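Local coordinates for protein Vv2_1132 (Vibrio vulnificus CMCP6, PDB 5Y9S) that probably regulates transcription as a tetrameric LysR-type regulator, binding DNA through a helix-turn-helix domain and sensing a signal through a periplasmic-binding-protein-like effector domain, at residues 17-22 with 30-35; 101-106 with 295-300; 212-217 with 277-282; 228-231 with 237-240; 254-259 with 263-268. All blocks are in the same frame, centred on the assembly; numbering follows the deposited sequence.

In the fold
The five contacts fall into two modules of the chain. Interaction 1 sits in the N-terminal helix-turn-helix region, its centre about 41 to 49 Å from those of the others, which all lie in the effector-binding region. There, interaction 2 closes a long chain loop inside which interactions 3, 4 and 5 are nested. All four reach the same mixed sheet, yet the centre of interaction 2 stands about 30 Å from that of interaction 4. Interactions 4 and 5, with centres about 15 Å apart, are joined by V239 of interaction 4, which packs on I256 and E259 of interaction 5; I281 and H254 join interactions 3 and 5. Interactions 1 and 4 both touch the second subunit.

Interaction 1: 17-22 with 30-35; sequences FLSLME and AKARFV
With OG turned anti to the backbone N (chi1 159°), S19 presents its hydroxyl oxygen to the end of the neighbouring helix, while R33 answers with a chain that folds at chi2 (-83°) and again at chi3, laying its methylenes alongside the serine. The meeting is therefore between a small polar side chain and aliphatic carbon. S19 OG lies 3.8 Å from the methyl A32 CB, and the shank of the arginine closes the other part of the contact, with R33 CD 3.8 Å from S19 CB. The backbones come close here as well: the CA atoms of S19 and A32 are 7.1 Å apart, a spacing that small side chains at both positions permit. The hydroxyl has a weak hydrogen bond to the carbonyl oxygen of A29, so its polar end is turned across to helix 26-32.

These are the first two helices of the LysR-family DNA-binding region, helix 11-22 and helix 26-32; the latter leads through a short turn to helix 37-51, and helices 26-32 and 37-51 are consistent with the two helices of the helix-turn-helix. A Schellman motif ends helix 26-32: F34, with positive phi, is its C-prime residue, V35 N bonds to A30 O at 3.2 Å and F34 N to K31 O at 2.8 Å. Beyond the methylenes, the guanidinium of R33 returns to the first helix, where NE forms a salt bridge with D16 and NH1 a hydrogen bond with the carbonyl oxygen of K12.

Interaction 2: 101-106 with 295-300; sequences VRIVCL and DQFWQE
Apolar contact is the whole of what passes between strand and helix here, and one ring carries it: F297 reaches from helix 292-300 to V101 and I103 of strand 100-105. I103 and F297 approach from opposite directions, and the delta methyl I103 CD1 comes within 4.0 Å of F297 CZ, with F297 CE2 almost as near at 4.1 Å. V101 adds a looser touch nearer the root of the ring, V101 CG1 being 4.4 Å from F297 CD2. Both aliphatic groups meet the ring obliquely. The ring extends toward the strand because its CG stands anti to the backbone N (chi1 -166°), which sends the aromatic group out from the helix.

V101 and I103 are two residues apart and so lie on one side of the strand, the side that the C-terminal helix covers in this periplasmic-binding-protein-like domain. L130 of strand 129-134 and L153 of strand 153-157 also touch F297, so the phenyl group spans three adjacent strands of the parallel part of the sheet.

Polar interactions belong to the surroundings of this buried patch. On the other side of the strand, R102 forms a salt bridge with D152. Around the helix, D295 pairs with R285, whose guanidinium also makes a cation-pi contact with W298, and Q296 OE1 accepts a hydrogen bond from H127.

Interaction 3: 212-217 with 277-282; sequences SKVVEP and IPIDIL
V214 meets I277 and I279 where helix 210-220 packs against strand 277-286 in the effector-binding region, a helix-on-sheet arrangement of the alpha/beta type found in periplasmic-binding-protein folds. The short segments run nearly antiparallel, with 163° between their directions and axes 9.4 Å apart.

I277 shows how a branched side chain can serve two neighbours at once. From its CB, which faces the helix, the two arms part: CG2 stands anti to the backbone N, and CG1 takes the place beside that N (chi1 -56°). The short arm ends at V214, where I277 CG2 presses on V214 CG1 at 3.5 Å, tighter than ordinary carbon contact; the two side chains slide past each other in opposite directions. The longer arm runs on through CG1 to the delta methyl, which lands on the helix backbone: I277 CD1 is 3.6 Å from V215 CA and 3.7 Å from the carbonyl oxygen V214 O. It also touches the side chain of V215 at about a right angle, with I277 CD1 4.0 Å from V215 CG2.

I279, two residues on, brings a further methyl to the same valine branch. V215 and I279 also both rest on V182 of strand 172-186, which pairs with strand 277-286, and F210 and L211 touch I279 from the beginning of the helix. V214 CG1 consequently lies against two strand residues, the gamma methyl I277 CG2 and the delta methyl I279 CD1, the latter 4.0 Å away.

Interaction 4: 228-231 with 237-240; sequences PVFE and SLVK
The phenyl ring of F230 is met at its edge by both partners from helix 235-243. L238 CD2 lies in the ring plane, 3.9 Å from F230 CE2 and 4.0 Å from F230 CD2, so that one methyl bridges a single side of the hexagon. Further round the rim, S237 CB approaches F230 CZ at 4.3 Å, also near the plane. The ring is therefore bordered by aliphatic carbon along the CD2-CE2 flank and at the CZ corner.

Two torsions set up this meeting. F230 holds CG anti to the backbone N (chi1 167°), which carries the ring from the strand toward the helix. L238 has its CG anti to the carbonyl carbon (chi1 -64°), and of its two branches it is CD2 that reaches the aromatic edge. L238 also packs on L203 and Y205 of strand 199-205 and on A249 and V251 of strand 248-252.

S237 offers only carbon to F230; its hydroxyl makes a hydrogen bond with the carbonyl oxygen of A110 of the second subunit, whose L130 packs on F230 and one of whose strands pairs in parallel with F230 and E231, continuing the sheet across the interface. Strand 225-232, helix 235-243 and strand 248-252 form a beta-alpha-beta crossover whose two strands flank strand 199-205, and this unit contributes to the subunit contact, consistent with effector-domain pairing in LysR-type regulators.

Interaction 5: 254-259 with 263-268; sequences HVIEEE and HRLVIA
E259 lays its methylenes along L265, the two side chains lying together and pointing the same way: L265 CD1 is 3.7 Å from E259 CB and 3.9 Å from E259 CG. A bend at chi2 (77°) turns the carboxylate aside after those two carbons, so the leucine meets the hydrocarbon part of the acid. I256, at the N-cap position of helix 257-261, joins the apolar patch at about a right angle, with its CG2 4.2 Å from L265 CD1. V239 of helix 235-243 also packs on L265, placing the leucine between neighbouring helices.

The backbone turns sharply at the same point. H263, with positive phi, ends the helix in a Schellman motif, and R264 N donates a 3.1 Å hydrogen bond to E259 O at an N-H...O angle of 146°. This short helix is followed after a short turn by strand 266-267, which pairs with strand 172-186 in the sheet of the effector-binding region.

R264 bends at chi3, and its guanidinium crosses E259 obliquely. Its NH2 stands 4.0 Å from E259 CG, and the carboxylate and guanidinium planes are only 12° apart. Yet E259 OE2 is 4.4 Å from R264 NH2 and well out of the guanidinium plane, with no N-H directed at it. The pair probably attracts through general electrostatics, while the backbone bond and the methylene packing provide the directional and close contacts.

Interaction 1: 17-22 with 30-35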
# COMPACT_ATOMS: atom_id res chain seq x y z
N PHE D 17 6.57 -13.90 9.98
CA PHE D 17 5.20 -14.39 9.87
C PHE D 17 5.00 -15.16 8.57
O PHE D 17 4.56 -16.32 8.59
CB PHE D 17 4.22 -13.22 9.98
CG PHE D 17 2.84 -13.59 9.56
CD1 PHE D 17 1.94 -14.15 10.46
CD2 PHE D 17 2.42 -13.38 8.25
CE1 PHE D 17 0.66 -14.50 10.07
CE2 PHE D 17 1.14 -13.74 7.84
CZ PHE D 17 0.26 -14.30 8.76
N LEU D 18 5.28 -14.53 7.42
CA LEU D 18 5.13 -15.22 6.14
C LEU D 18 5.87 -16.55 6.13
O LEU D 18 5.32 -17.59 5.74
CB LEU D 18 5.65 -14.33 5.01
CG LEU D 18 4.89 -13.01 4.74
CD1 LEU D 18 5.13 -12.51 3.34
CD2 LEU D 18 3.41 -13.16 4.96
N SER D 19 7.12 -16.55 6.60
CA SER D 19 7.94 -17.76 6.53
C SER D 19 7.35 -18.89 7.35
O SER D 19 7.40 -20.05 6.93
CB SER D 19 9.38 -17.47 6.98
OG SER D 19 10.01 -18.69 7.35
N LEU D 20 6.77 -18.60 8.52
CA LEU D 20 6.17 -19.70 9.28
C LEU D 20 4.81 -20.09 8.71
O LEU D 20 4.39 -21.23 8.87
CB LEU D 20 6.06 -19.35 10.78
CG LEU D 20 5.01 -20.08 11.63
CD1 LEU D 20 5.32 -21.55 11.72
CD2 LEU D 20 4.98 -19.49 13.02
N MET D 21 4.13 -19.19 8.01
CA MET D 21 2.87 -19.58 7.36
C MET D 21 3.11 -20.58 6.24
O MET D 21 2.31 -21.51 6.06
CB MET D 21 2.15 -18.35 6.84
CG MET D 21 0.83 -18.65 6.11
SD MET D 21 0.20 -17.21 5.17
CE MET D 21 -1.21 -17.94 4.29
N GLU D 22 4.19 -20.41 5.47
CA GLU D 22 4.46 -21.33 4.36
C GLU D 22 4.99 -22.67 4.86
O GLU D 22 4.29 -23.68 4.78
CB GLU D 22 5.41 -20.70 3.35
CG GLU D 22 6.62 -19.95 3.88
CD GLU D 22 7.62 -19.59 2.76
OE1 GLU D 22 7.62 -20.26 1.70
OE2 GLU D 22 8.39 -18.62 2.94
N ALA D 30 12.63 -21.03 11.18
CA ALA D 30 13.77 -20.35 11.79
C ALA D 30 15.02 -20.47 10.92
O ALA D 30 15.82 -19.53 10.85
CB ALA D 30 14.05 -20.91 13.18
N LYS D 31 15.22 -21.63 10.28
CA LYS D 31 16.34 -21.76 9.36
C LYS D 31 16.15 -20.86 8.15
O LYS D 31 17.05 -20.10 7.77
CB LYS D 31 16.52 -23.22 8.93
CG LYS D 31 16.98 -24.16 10.05
CD LYS D 31 17.80 -23.44 11.12
CE LYS D 31 17.09 -23.46 12.49
NZ LYS D 31 17.76 -22.56 13.48
N ALA D 32 14.96 -20.89 7.54
CA ALA D 32 14.68 -20.01 6.42
C ALA D 32 15.00 -18.56 6.73
O ALA D 32 15.41 -17.81 5.83
CB ALA D 32 13.22 -20.16 5.98
N ARG D 33 14.87 -18.14 7.99
CA ARG D 33 15.15 -16.77 8.40
C ARG D 33 16.53 -16.60 9.04
O ARG D 33 16.83 -15.52 9.57
CB ARG D 33 14.06 -16.26 9.35
CG ARG D 33 12.65 -16.36 8.76
CD ARG D 33 12.32 -15.17 7.86
NE ARG D 33 12.30 -13.90 8.59
CZ ARG D 33 12.95 -12.81 8.19
NH1 ARG D 33 12.87 -11.69 8.90
NH2 ARG D 33 13.68 -12.84 7.09
N PHE D 34 17.36 -17.64 9.04
CA PHE D 34 18.77 -17.55 9.45
C PHE D 34 18.94 -17.05 10.88
O PHE D 34 19.81 -16.23 11.17
CB PHE D 34 19.56 -16.68 8.46
CG PHE D 34 19.37 -17.10 7.02
CD1 PHE D 34 19.77 -18.36 6.60
CD2 PHE D 34 18.73 -16.27 6.12
CE1 PHE D 34 19.58 -18.78 5.29
CE2 PHE D 34 18.52 -16.67 4.81
CZ PHE D 34 18.96 -17.93 4.39
N VAL D 35 18.10 -17.56 11.80
CA VAL D 35 18.23 -17.27 13.23
C VAL D 35 18.02 -18.58 14.00
O VAL D 35 17.61 -19.60 13.43
CB VAL D 35 17.24 -16.18 13.71
CG1 VAL D 35 17.51 -14.87 12.99
CG2 VAL D 35 15.79 -16.63 13.49

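Interaction 2: 101-106 with 295-300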
# COMPACT_ATOMS: atom_id res chain seq x y z
N VAL D 101 32.61 -3.04 -16.45
CA VAL D 101 31.88 -2.44 -17.56
C VAL D 101 30.43 -2.90 -17.45
O VAL D 101 30.16 -4.11 -17.43
CB VAL D 101 32.50 -2.83 -18.91
CG1 VAL D 101 31.85 -2.05 -20.04
CG2 VAL D 101 34.01 -2.59 -18.89
N ARG D 102 29.52 -1.93 -17.33
CA ARG D 102 28.09 -2.19 -17.15
C ARG D 102 27.42 -2.17 -18.52
O ARG D 102 27.54 -1.18 -19.25
CB ARG D 102 27.45 -1.15 -16.22
CG ARG D 102 27.59 -1.46 -14.73
CD ARG D 102 27.64 -0.19 -13.86
NE ARG D 102 28.29 0.95 -14.52
CZ ARG D 102 28.12 2.22 -14.17
NH1 ARG D 102 28.76 3.18 -14.83
NH2 ARG D 102 27.30 2.54 -13.17
N ILE D 103 26.75 -3.26 -18.88
CA ILE D 103 26.20 -3.43 -20.22
C ILE D 103 24.72 -3.77 -20.08
O ILE D 103 24.36 -4.64 -19.28
CB ILE D 103 26.95 -4.52 -21.00
CG1 ILE D 103 28.41 -4.10 -21.22
CG2 ILE D 103 26.25 -4.78 -22.30
CD1 ILE D 103 29.35 -5.22 -21.62
N VAL D 104 23.88 -3.08 -20.84
CA VAL D 104 22.45 -3.33 -20.89
C VAL D 104 22.08 -3.64 -22.34
O VAL D 104 22.68 -3.08 -23.27
CB VAL D 104 21.64 -2.11 -20.38
CG1 VAL D 104 21.92 -0.88 -21.22
CG2 VAL D 104 20.16 -2.40 -20.40
N CYS D 105 21.12 -4.54 -22.53
CA CYS D 105 20.65 -4.92 -23.86
C CYS D 105 19.41 -5.78 -23.72
O CYS D 105 18.99 -6.13 -22.61
CB CYS D 105 21.71 -5.68 -24.64
SG CYS D 105 22.27 -7.17 -23.76
N LEU D 106 18.85 -6.14 -24.86
CA LEU D 106 17.74 -7.06 -24.89
C LEU D 106 18.22 -8.46 -24.56
O LEU D 106 19.41 -8.79 -24.70
CB LEU D 106 17.06 -7.05 -26.26
CG LEU D 106 16.36 -5.74 -26.60
CD1 LEU D 106 17.33 -4.72 -27.25
CD2 LEU D 106 15.12 -6.00 -27.45
N ASP D 295 36.41 2.70 -22.23
CA ASP D 295 37.14 2.99 -23.45
C ASP D 295 37.86 1.75 -23.97
O ASP D 295 37.77 1.42 -25.16
CB ASP D 295 38.12 4.14 -23.23
CG ASP D 295 37.57 5.47 -23.72
OD1 ASP D 295 37.24 5.57 -24.93
OD2 ASP D 295 37.44 6.40 -22.89
N GLN D 296 38.57 1.04 -23.09
CA GLN D 296 39.26 -0.17 -23.55
C GLN D 296 38.28 -1.11 -24.23
O GLN D 296 38.60 -1.71 -25.27
CB GLN D 296 39.95 -0.87 -22.39
CG GLN D 296 41.20 -0.18 -21.88
CD GLN D 296 41.75 -0.85 -20.63
OE1 GLN D 296 41.10 -1.71 -20.04
NE2 GLN D 296 42.96 -0.47 -20.23
N PHE D 297 37.07 -1.24 -23.67
CA PHE D 297 36.04 -2.06 -24.31
C PHE D 297 35.62 -1.47 -25.64
O PHE D 297 35.55 -2.18 -26.66
CB PHE D 297 34.83 -2.19 -23.39
CG PHE D 297 33.88 -3.28 -23.80
CD1 PHE D 297 33.02 -3.09 -24.86
CD2 PHE D 297 33.85 -4.49 -23.12
CE1 PHE D 297 32.14 -4.09 -25.25
CE2 PHE D 297 32.98 -5.49 -23.50
CZ PHE D 297 32.13 -5.29 -24.56
N TRP D 298 35.30 -0.17 -25.65
CA TRP D 298 34.78 0.46 -26.87
C TRP D 298 35.81 0.42 -27.99
O TRP D 298 35.47 0.07 -29.13
CB TRP D 298 34.35 1.89 -26.55
CG TRP D 298 33.82 2.64 -27.71
CD1 TRP D 298 34.54 3.26 -28.69
CD2 TRP D 298 32.44 2.87 -28.02
NE1 TRP D 298 33.70 3.86 -29.59
CE2 TRP D 298 32.40 3.63 -29.21
CE3 TRP D 298 31.23 2.51 -27.41
CZ2 TRP D 298 31.20 4.04 -29.80
CZ3 TRP D 298 30.04 2.92 -28.00
CH2 TRP D 298 30.03 3.67 -29.18
N GLN D 299 37.06 0.76 -27.69
CA GLN D 299 38.10 0.77 -28.72
C GLN D 299 38.35 -0.61 -29.30
O GLN D 299 38.96 -0.72 -30.36
CB GLN D 299 39.40 1.35 -28.15
CG GLN D 299 39.66 2.80 -28.55
CD GLN D 299 39.01 3.81 -27.61
OE1 GLN D 299 38.56 3.47 -26.51
NE2 GLN D 299 38.95 5.07 -28.03
N GLU D 300 37.88 -1.67 -28.63
CA GLU D 300 38.10 -3.00 -29.16
C GLU D 300 37.03 -3.43 -30.17
O GLU D 300 37.33 -4.22 -31.08
CB GLU D 300 38.20 -4.00 -28.00
CG GLU D 300 39.23 -5.11 -28.21
CD GLU D 300 38.83 -6.03 -29.35
OE1 GLU D 300 37.66 -6.47 -29.37
OE2 GLU D 300 39.68 -6.31 -30.21

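Interaction 3: 212-217 with 277-282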
# COMPACT_ATOMS: atom_id res chain seq x y z
N SER D 212 9.87 -8.11 -35.00
CA SER D 212 8.56 -8.16 -35.62
C SER D 212 8.32 -6.94 -36.50
O SER D 212 7.77 -7.05 -37.61
CB SER D 212 7.49 -8.24 -34.54
OG SER D 212 6.21 -7.93 -35.05
N LYS D 213 8.68 -5.76 -36.00
CA LYS D 213 8.49 -4.52 -36.72
C LYS D 213 9.39 -4.44 -37.94
O LYS D 213 9.16 -3.59 -38.81
CB LYS D 213 8.74 -3.35 -35.78
CG LYS D 213 7.85 -3.41 -34.54
CD LYS D 213 8.42 -2.57 -33.42
CE LYS D 213 7.45 -2.53 -32.26
NZ LYS D 213 6.06 -2.68 -32.77
N VAL D 214 10.40 -5.30 -38.03
CA VAL D 214 11.32 -5.34 -39.17
C VAL D 214 10.89 -6.45 -40.13
O VAL D 214 10.97 -6.29 -41.36
CB VAL D 214 12.76 -5.53 -38.67
CG1 VAL D 214 13.63 -6.23 -39.68
CG2 VAL D 214 13.35 -4.19 -38.38
N VAL D 215 10.40 -7.55 -39.58
CA VAL D 215 10.10 -8.72 -40.40
C VAL D 215 8.72 -8.62 -41.03
O VAL D 215 8.55 -8.89 -42.22
CB VAL D 215 10.25 -10.00 -39.54
CG1 VAL D 215 9.60 -11.19 -40.23
CG2 VAL D 215 11.73 -10.27 -39.27
N GLU D 216 7.72 -8.23 -40.26
CA GLU D 216 6.36 -8.32 -40.78
C GLU D 216 6.07 -7.35 -41.93
O GLU D 216 5.31 -7.70 -42.84
CB GLU D 216 5.34 -8.13 -39.65
CG GLU D 216 5.36 -9.29 -38.66
CD GLU D 216 4.68 -10.54 -39.18
OE1 GLU D 216 4.25 -10.56 -40.36
OE2 GLU D 216 4.55 -11.51 -38.41
N PRO D 217 6.65 -6.15 -41.94
CA PRO D 217 6.51 -5.31 -43.15
C PRO D 217 6.96 -6.03 -44.41
O PRO D 217 6.22 -6.06 -45.40
CB PRO D 217 7.37 -4.09 -42.83
CG PRO D 217 7.29 -3.97 -41.36
CD PRO D 217 7.27 -5.38 -40.84
N ILE D 277 16.15 -9.65 -44.81
CA ILE D 277 15.92 -8.28 -44.36
C ILE D 277 17.19 -7.76 -43.71
O ILE D 277 17.66 -8.37 -42.73
CB ILE D 277 14.74 -8.19 -43.38
CG1 ILE D 277 13.49 -8.78 -44.01
CG2 ILE D 277 14.53 -6.74 -43.01
CD1 ILE D 277 12.47 -9.21 -43.01
N PRO D 278 17.76 -6.64 -44.18
CA PRO D 278 18.99 -6.11 -43.57
C PRO D 278 18.72 -5.50 -42.20
O PRO D 278 17.66 -4.94 -41.95
CB PRO D 278 19.42 -5.02 -44.56
CG PRO D 278 18.14 -4.50 -45.11
CD PRO D 278 17.24 -5.74 -45.22
N ILE D 279 19.73 -5.58 -41.34
CA ILE D 279 19.59 -5.17 -39.96
C ILE D 279 20.96 -4.81 -39.41
O ILE D 279 21.97 -5.41 -39.79
CB ILE D 279 18.89 -6.29 -39.14
CG1 ILE D 279 17.92 -5.70 -38.15
CG2 ILE D 279 19.88 -7.22 -38.45
CD1 ILE D 279 17.02 -6.76 -37.65
N ASP D 280 20.99 -3.81 -38.53
CA ASP D 280 22.23 -3.33 -37.93
C ASP D 280 22.14 -3.47 -36.42
O ASP D 280 21.06 -3.28 -35.84
CB ASP D 280 22.53 -1.85 -38.27
CG ASP D 280 22.23 -1.49 -39.71
OD1 ASP D 280 22.65 -2.23 -40.62
OD2 ASP D 280 21.58 -0.45 -39.93
N ILE D 281 23.25 -3.80 -35.79
CA ILE D 281 23.33 -3.90 -34.34
C ILE D 281 24.26 -2.80 -33.85
O ILE D 281 25.44 -2.76 -34.24
CB ILE D 281 23.80 -5.28 -33.87
CG1 ILE D 281 22.70 -6.31 -34.11
CG2 ILE D 281 24.16 -5.21 -32.40
CD1 ILE D 281 23.20 -7.72 -34.21
N LEU D 282 23.74 -1.92 -33.01
CA LEU D 282 24.43 -0.72 -32.60
C LEU D 282 24.91 -0.86 -31.17
O LEU D 282 24.31 -1.57 -30.36
CB LEU D 282 23.52 0.51 -32.73
CG LEU D 282 22.93 0.59 -34.13
CD1 LEU D 282 21.93 1.71 -34.28
CD2 LEU D 282 24.08 0.74 -35.12

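Interaction 4: 228-231 with 237-240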
# COMPACT_ATOMS: atom_id res chain seq x y z
N PRO D 228 0.74 -18.68 -38.83
CA PRO D 228 1.39 -18.64 -37.51
C PRO D 228 1.05 -19.80 -36.60
O PRO D 228 -0.07 -19.90 -36.11
CB PRO D 228 0.89 -17.32 -36.91
CG PRO D 228 -0.32 -17.01 -37.65
CD PRO D 228 -0.07 -17.47 -39.06
N VAL D 229 2.03 -20.66 -36.33
CA VAL D 229 1.85 -21.77 -35.40
C VAL D 229 2.53 -21.54 -34.06
O VAL D 229 2.33 -22.34 -33.14
CB VAL D 229 2.35 -23.10 -36.00
CG1 VAL D 229 1.76 -23.33 -37.38
CG2 VAL D 229 3.86 -23.09 -36.07
N PHE D 230 3.33 -20.49 -33.92
CA PHE D 230 4.12 -20.34 -32.70
C PHE D 230 4.70 -18.93 -32.66
O PHE D 230 5.08 -18.38 -33.70
CB PHE D 230 5.21 -21.42 -32.64
CG PHE D 230 6.25 -21.20 -31.60
CD1 PHE D 230 6.14 -21.79 -30.35
CD2 PHE D 230 7.39 -20.45 -31.88
CE1 PHE D 230 7.13 -21.59 -29.37
CE2 PHE D 230 8.37 -20.24 -30.92
CZ PHE D 230 8.24 -20.83 -29.66
N GLU D 231 4.76 -18.35 -31.45
CA GLU D 231 5.03 -16.93 -31.22
C GLU D 231 6.02 -16.80 -30.07
O GLU D 231 5.88 -17.50 -29.06
CB GLU D 231 3.71 -16.21 -30.88
CG GLU D 231 3.65 -14.71 -31.08
CD GLU D 231 2.61 -14.07 -30.18
OE1 GLU D 231 1.47 -14.58 -30.16
OE2 GLU D 231 2.94 -13.10 -29.48
N SER D 237 14.48 -19.34 -29.28
CA SER D 237 13.38 -20.30 -29.24
C SER D 237 12.90 -20.63 -30.64
O SER D 237 12.62 -21.80 -30.94
CB SER D 237 12.20 -19.76 -28.42
OG SER D 237 12.44 -19.94 -27.06
N LEU D 238 12.78 -19.61 -31.49
CA LEU D 238 12.46 -19.87 -32.88
C LEU D 238 13.43 -20.89 -33.45
O LEU D 238 13.02 -21.87 -34.09
CB LEU D 238 12.52 -18.58 -33.70
CG LEU D 238 11.48 -17.56 -33.27
CD1 LEU D 238 11.81 -16.24 -33.93
CD2 LEU D 238 10.07 -18.01 -33.61
N VAL D 239 14.72 -20.73 -33.14
CA VAL D 239 15.75 -21.61 -33.70
C VAL D 239 15.52 -23.05 -33.25
O VAL D 239 15.53 -23.97 -34.08
CB VAL D 239 17.15 -21.09 -33.33
CG1 VAL D 239 18.20 -22.20 -33.54
CG2 VAL D 239 17.47 -19.86 -34.17
N LYS D 240 15.27 -23.27 -31.95
CA LYS D 240 14.97 -24.63 -31.50
C LYS D 240 13.78 -25.20 -32.26
O LYS D 240 13.85 -26.31 -32.80
CB LYS D 240 14.68 -24.67 -29.99
CG LYS D 240 15.90 -24.53 -29.13
CD LYS D 240 16.97 -25.53 -29.48
CE LYS D 240 18.21 -25.30 -28.60
NZ LYS D 240 18.54 -26.51 -27.76

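Interaction 5: 254-259 with 263-268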
# COMPACT_ATOMS: atom_id res chain seq x y z
N HIS D 254 23.32 -13.96 -37.11
CA HIS D 254 24.29 -14.21 -36.04
C HIS D 254 23.79 -15.21 -35.01
O HIS D 254 24.60 -15.73 -34.22
CB HIS D 254 24.69 -12.89 -35.35
CG HIS D 254 23.70 -12.41 -34.34
ND1 HIS D 254 22.69 -11.53 -34.64
CD2 HIS D 254 23.56 -12.70 -33.02
CE1 HIS D 254 21.97 -11.28 -33.55
NE2 HIS D 254 22.48 -11.99 -32.55
N VAL D 255 22.49 -15.52 -35.01
CA VAL D 255 21.94 -16.49 -34.07
C VAL D 255 22.08 -17.93 -34.56
O VAL D 255 21.98 -18.85 -33.74
CB VAL D 255 20.48 -16.11 -33.77
CG1 VAL D 255 19.79 -17.13 -32.92
CG2 VAL D 255 20.44 -14.75 -33.07
N ILE D 256 22.38 -18.15 -35.84
CA ILE D 256 22.35 -19.48 -36.42
C ILE D 256 23.70 -19.90 -37.00
O ILE D 256 23.75 -20.85 -37.79
CB ILE D 256 21.26 -19.59 -37.50
CG1 ILE D 256 21.46 -18.48 -38.52
CG2 ILE D 256 19.90 -19.47 -36.89
CD1 ILE D 256 20.62 -18.61 -39.79
N GLU D 257 24.77 -19.20 -36.66
CA GLU D 257 26.07 -19.49 -37.26
C GLU D 257 26.44 -20.96 -37.09
O GLU D 257 26.87 -21.61 -38.05
CB GLU D 257 27.15 -18.59 -36.66
CG GLU D 257 28.47 -18.56 -37.43
CD GLU D 257 29.60 -17.87 -36.66
OE1 GLU D 257 29.31 -16.98 -35.83
OE2 GLU D 257 30.78 -18.21 -36.90
N GLU D 258 26.23 -21.50 -35.89
CA GLU D 258 26.58 -22.88 -35.59
C GLU D 258 25.59 -23.87 -36.19
O GLU D 258 25.99 -24.94 -36.65
CB GLU D 258 26.68 -23.09 -34.08
CG GLU D 258 27.20 -24.45 -33.67
CD GLU D 258 27.58 -24.48 -32.20
OE1 GLU D 258 26.75 -24.92 -31.36
OE2 GLU D 258 28.71 -24.05 -31.88
N GLU D 259 24.28 -23.55 -36.17
CA GLU D 259 23.30 -24.44 -36.80
C GLU D 259 23.56 -24.58 -38.30
O GLU D 259 23.45 -25.68 -38.85
CB GLU D 259 21.88 -23.94 -36.55
CG GLU D 259 21.37 -24.13 -35.11
CD GLU D 259 21.94 -23.08 -34.14
OE1 GLU D 259 22.76 -22.24 -34.59
OE2 GLU D 259 21.57 -23.11 -32.94
N HIS D 263 24.65 -28.04 -40.37
CA HIS D 263 23.66 -28.51 -41.34
C HIS D 263 22.36 -28.94 -40.67
O HIS D 263 21.63 -29.78 -41.19
CB HIS D 263 24.20 -29.65 -42.20
CG HIS D 263 25.53 -29.37 -42.80
ND1 HIS D 263 26.68 -30.01 -42.38
CD2 HIS D 263 25.91 -28.52 -43.78
CE1 HIS D 263 27.71 -29.57 -43.08
NE2 HIS D 263 27.27 -28.67 -43.94
N ARG D 264 22.06 -28.37 -39.51
CA ARG D 264 20.78 -28.61 -38.87
C ARG D 264 19.73 -27.59 -39.28
O ARG D 264 18.55 -27.75 -38.93
CB ARG D 264 20.96 -28.63 -37.34
CG ARG D 264 21.64 -29.91 -36.84
CD ARG D 264 21.64 -29.99 -35.34
NE ARG D 264 22.36 -28.86 -34.76
CZ ARG D 264 22.10 -28.35 -33.56
NH1 ARG D 264 21.13 -28.88 -32.82
NH2 ARG D 264 22.80 -27.31 -33.11
N LEU D 265 20.12 -26.56 -40.03
CA LEU D 265 19.18 -25.60 -40.59
C LEU D 265 19.72 -25.18 -41.94
O LEU D 265 20.93 -25.13 -42.14
CB LEU D 265 19.01 -24.35 -39.71
CG LEU D 265 18.18 -24.48 -38.44
CD1 LEU D 265 18.40 -23.28 -37.57
CD2 LEU D 265 16.69 -24.66 -38.80
N VAL D 266 18.81 -24.88 -42.85
CA VAL D 266 19.18 -24.37 -44.16
C VAL D 266 18.40 -23.08 -44.40
O VAL D 266 17.22 -22.97 -44.02
CB VAL D 266 18.89 -25.39 -45.29
CG1 VAL D 266 19.57 -24.95 -46.57
CG2 VAL D 266 19.39 -26.79 -44.92
N ILE D 267 19.05 -22.11 -45.04
CA ILE D 267 18.35 -20.93 -45.50
C ILE D 267 17.34 -21.35 -46.56
O ILE D 267 17.66 -22.15 -47.45
CB ILE D 267 19.34 -19.89 -46.04
CG1 ILE D 267 20.19 -19.34 -44.89
CG2 ILE D 267 18.61 -18.77 -46.77
CD1 ILE D 267 21.44 -18.64 -45.36
N ALA D 268 16.11 -20.87 -46.44
CA ALA D 268 15.07 -21.16 -47.42
C ALA D 268 14.97 -20.04 -48.44
O ALA D 268 15.22 -18.87 -48.13
CB ALA D 268 13.71 -21.37 -46.73